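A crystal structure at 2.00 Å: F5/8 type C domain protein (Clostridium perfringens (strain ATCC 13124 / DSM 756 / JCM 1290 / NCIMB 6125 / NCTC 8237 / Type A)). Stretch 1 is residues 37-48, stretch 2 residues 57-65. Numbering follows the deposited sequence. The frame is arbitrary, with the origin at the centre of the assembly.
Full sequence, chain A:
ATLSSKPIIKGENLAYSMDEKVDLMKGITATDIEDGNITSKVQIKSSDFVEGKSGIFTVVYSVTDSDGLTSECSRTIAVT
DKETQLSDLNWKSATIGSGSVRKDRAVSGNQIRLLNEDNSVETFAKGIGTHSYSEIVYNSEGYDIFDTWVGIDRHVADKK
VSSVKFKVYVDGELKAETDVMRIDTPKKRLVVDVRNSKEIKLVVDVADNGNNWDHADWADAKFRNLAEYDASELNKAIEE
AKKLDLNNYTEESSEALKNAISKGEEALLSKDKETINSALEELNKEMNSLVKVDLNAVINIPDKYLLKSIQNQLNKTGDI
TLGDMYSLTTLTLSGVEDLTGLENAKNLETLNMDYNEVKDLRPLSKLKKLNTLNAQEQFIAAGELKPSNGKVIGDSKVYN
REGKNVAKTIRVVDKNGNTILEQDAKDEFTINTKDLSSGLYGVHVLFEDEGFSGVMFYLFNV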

# COMPACT_ATOMS: atom_id res chain seq x y z
N ASN A 37 27.05 -35.13 -4.61
CA ASN A 37 26.07 -34.05 -4.75
C ASN A 37 26.82 -32.72 -4.71
O ASN A 37 27.22 -32.26 -3.64
CB ASN A 37 25.01 -34.14 -3.67
CG ASN A 37 23.75 -33.38 -4.03
OD1 ASN A 37 23.68 -32.16 -3.88
ND2 ASN A 37 22.74 -34.10 -4.50
N ILE A 38 27.00 -32.10 -5.87
CA ILE A 38 27.69 -30.82 -5.97
C ILE A 38 26.67 -29.74 -6.31
O ILE A 38 26.98 -28.79 -7.05
CB ILE A 38 28.82 -30.87 -7.01
N THR A 39 25.46 -29.86 -5.77
CA THR A 39 24.42 -28.88 -6.04
C THR A 39 24.74 -27.53 -5.40
O THR A 39 24.33 -26.48 -5.92
CB THR A 39 23.07 -29.39 -5.54
OG1 THR A 39 22.84 -30.71 -6.05
CG2 THR A 39 21.94 -28.49 -6.00
N SER A 40 25.48 -27.53 -4.29
CA SER A 40 25.82 -26.28 -3.62
C SER A 40 26.81 -25.44 -4.41
O SER A 40 26.94 -24.24 -4.13
CB SER A 40 26.39 -26.57 -2.23
OG SER A 40 27.57 -27.34 -2.31
N LYS A 41 27.51 -26.03 -5.38
CA LYS A 41 28.50 -25.32 -6.17
C LYS A 41 27.96 -24.86 -7.52
O LYS A 41 28.75 -24.45 -8.39
CB LYS A 41 29.74 -26.19 -6.37
N VAL A 42 26.65 -24.92 -7.73
CA VAL A 42 26.06 -24.53 -9.00
C VAL A 42 26.05 -23.01 -9.10
O VAL A 42 25.61 -22.32 -8.17
CB VAL A 42 24.64 -25.10 -9.14
CG1 VAL A 42 23.95 -24.51 -10.37
CG2 VAL A 42 24.69 -26.62 -9.23
N GLN A 43 26.54 -22.48 -10.22
CA GLN A 43 26.56 -21.05 -10.48
C GLN A 43 25.75 -20.75 -11.74
O GLN A 43 25.50 -21.63 -12.57
CB GLN A 43 27.99 -20.54 -10.63
N ILE A 44 25.36 -19.49 -11.87
CA ILE A 44 24.58 -19.03 -13.02
C ILE A 44 25.53 -18.46 -14.06
O ILE A 44 26.31 -17.55 -13.76
CB ILE A 44 23.53 -18.00 -12.60
CG1 ILE A 44 22.59 -18.58 -11.54
CG2 ILE A 44 22.74 -17.52 -13.81
CD1 ILE A 44 22.57 -17.81 -10.24
N LYS A 45 25.47 -19.00 -15.27
CA LYS A 45 26.35 -18.55 -16.35
C LYS A 45 25.71 -17.48 -17.22
O LYS A 45 26.43 -16.61 -17.74
CB LYS A 45 26.76 -19.74 -17.22
CG LYS A 45 27.84 -19.43 -18.24
CD LYS A 45 28.37 -20.69 -18.89
N SER A 46 24.39 -17.50 -17.39
CA SER A 46 23.71 -16.54 -18.23
C SER A 46 22.25 -16.45 -17.81
O SER A 46 21.64 -17.47 -17.48
CB SER A 46 23.82 -16.92 -19.71
OG SER A 46 23.10 -16.02 -20.53
N SER A 47 21.70 -15.24 -17.84
CA SER A 47 20.31 -15.02 -17.47
C SER A 47 19.87 -13.64 -17.94
O SER A 47 20.65 -12.68 -17.87
CB SER A 47 20.11 -15.15 -15.95
OG SER A 47 18.76 -14.94 -15.60
N ASP A 48 18.63 -13.55 -18.41
CA ASP A 48 18.00 -12.28 -18.76
C ASP A 48 16.84 -11.96 -17.82
O ASP A 48 15.90 -11.24 -18.19
CB ASP A 48 17.52 -12.30 -20.21
CG ASP A 48 16.53 -13.42 -20.49
OD1 ASP A 48 16.24 -14.22 -19.58
OD2 ASP A 48 16.03 -13.49 -21.64
N PHE A 57 11.83 -15.92 -18.99
CA PHE A 57 13.26 -15.65 -18.93
C PHE A 57 14.06 -16.94 -19.03
O PHE A 57 13.62 -18.00 -18.58
CB PHE A 57 13.62 -14.91 -17.63
CG PHE A 57 12.69 -13.78 -17.30
CD1 PHE A 57 12.92 -12.51 -17.82
CD2 PHE A 57 11.60 -13.97 -16.48
CE1 PHE A 57 12.07 -11.46 -17.52
CE2 PHE A 57 10.75 -12.93 -16.17
CZ PHE A 57 10.98 -11.67 -16.70
N THR A 58 15.24 -16.84 -19.62
CA THR A 58 16.14 -17.97 -19.81
C THR A 58 17.31 -17.86 -18.84
O THR A 58 17.91 -16.78 -18.71
CB THR A 58 16.66 -18.02 -21.25
OG1 THR A 58 15.56 -18.16 -22.16
CG2 THR A 58 17.61 -19.19 -21.44
N VAL A 59 17.63 -18.96 -18.16
CA VAL A 59 18.74 -19.01 -17.22
C VAL A 59 19.60 -20.22 -17.56
O VAL A 59 19.07 -21.32 -17.79
CB VAL A 59 18.26 -19.09 -15.76
CG1 VAL A 59 19.44 -18.94 -14.81
CG2 VAL A 59 17.20 -18.04 -15.48
N VAL A 60 20.91 -20.03 -17.60
CA VAL A 60 21.88 -21.09 -17.86
C VAL A 60 22.65 -21.36 -16.58
O VAL A 60 23.05 -20.43 -15.87
CB VAL A 60 22.83 -20.72 -19.02
CG1 VAL A 60 23.69 -21.92 -19.40
CG2 VAL A 60 22.04 -20.22 -20.21
N TYR A 61 22.87 -22.64 -16.28
CA TYR A 61 23.52 -23.07 -15.05
C TYR A 61 24.77 -23.87 -15.38
O TYR A 61 24.76 -24.71 -16.29
CB TYR A 61 22.57 -23.90 -14.18
CG TYR A 61 21.26 -23.20 -13.86
CD1 TYR A 61 20.21 -23.19 -14.77
CD2 TYR A 61 21.08 -22.56 -12.64
CE1 TYR A 61 19.02 -22.55 -14.48
CE2 TYR A 61 19.89 -21.92 -12.34
CZ TYR A 61 18.86 -21.92 -13.27
OH TYR A 61 17.68 -21.29 -12.97
N SER A 62 25.84 -23.62 -14.62
CA SER A 62 27.10 -24.32 -14.81
C SER A 62 27.71 -24.64 -13.45
O SER A 62 27.54 -23.89 -12.49
CB SER A 62 28.09 -23.49 -15.64
OG SER A 62 29.13 -24.30 -16.16
N VAL A 63 28.41 -25.77 -13.39
CA VAL A 63 29.04 -26.23 -12.16
C VAL A 63 30.39 -26.84 -12.49
O VAL A 63 30.61 -27.36 -13.59
CB VAL A 63 28.14 -27.25 -11.40
CG1 VAL A 63 28.18 -28.61 -12.07
CG2 VAL A 63 28.55 -27.35 -9.94
N THR A 64 31.32 -26.76 -11.54
CA THR A 64 32.65 -27.33 -11.67
C THR A 64 32.91 -28.28 -10.51
O THR A 64 32.59 -27.97 -9.36
CB THR A 64 33.72 -26.24 -11.70
N ASP A 65 33.48 -29.44 -10.82
CA ASP A 65 33.70 -30.49 -9.84
C ASP A 65 35.12 -30.39 -9.26
O ASP A 65 35.83 -29.40 -9.46
CB ASP A 65 33.43 -31.86 -10.46
CG ASP A 65 34.41 -32.21 -11.57
OD1 ASP A 65 35.18 -31.33 -12.00
OD2 ASP A 65 34.40 -33.38 -12.01
O HOH W 1 14.47 -15.30 -22.54

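Two segments of one chain pair antiparallel from the Gln43-Ser62 bridge to the Ser47-Val59 bridge, burying 718 Å² between them; main-chain hydrogen bonds set the register, and apolar side chains pack on the face that carries Ile44, Val59 and Tyr61.

Stretch 1 opens with a turn. Asn37 and Thr39 touch nothing across the gap; instead Thr39 OG1 donates to Asn37 OD1 at 2.7 Å, a short polar link that ties the turn to itself. Ile38, modelled only to CB, and Lys41 bring their carbonyls up to a buried valine: Val63 CG2 lies 3.6 Å from Ile38 O and 3.3 Å from Lys41 O. Val63, with chi1 at p, packs its CG2 against the turn. Val42 adds the apolar side of this packing, its CG2 4.0 Å from Val63 CG2 and its CG1 4.1 Å from Tyr61 CB, so two compact branched residues meet just before Gln43.

The ladder begins at Gln43, which pairs with Ser62 in both directions: Gln43 N to Ser62 O and Ser62 N to Gln43 O, each 2.9 Å and nearly straight. This doubled bond asks nothing of the side chains. Ile44 then faces Tyr61 across a non-hydrogen-bonded pair. Its CG2 packs 3.7 Å from Val59 CG1, and its CG1 reaches to 4.4 Å from Tyr61 CE2, so this one branched residue spans two buried neighbours on the face it shares with them.

Lys45 is the irregularity. Its phi/psi of -94/-32 departs from extended geometry, and the register slips by one between Ile44 and Ser46, a beta bulge. Val60 bridges the slip with both its main-chain polar atoms: Lys45 N donates to Val60 O at 2.9 Å, while Val60 N donates to Ser46 O at 2.7 Å. The aliphatic start of Lys45 points toward stretch 2, CB lying 4.3 Å from Ser62 CB, and Ser46 CB rests 3.8 Å from Val60 CG2.

Beyond the bulge, Ser47 and Val59 form a non-hydrogen-bonded pair, so Ser47 CA and Val59 CA are only 4.3 Å apart. Ser47 CA also makes a CA-H...O contact with Thr58 O at 3.2 Å; Ser47 OG sits 3.5 Å from Val59 CG2.

Asp48 closes the pairing with its side chain. Asp48 N gives only a weak bond to Thr58 O, at 3.3 Å, but OD1 accepts from Thr58 N at 2.8 Å, a carboxylate serving where a strand carbonyl might. A water donates to Asp48 OD2 at 2.6 Å and accepts from Thr58 OG1 at 3.1 Å, while Asp48 O approaches Phe57 CD1 to 3.3 Å.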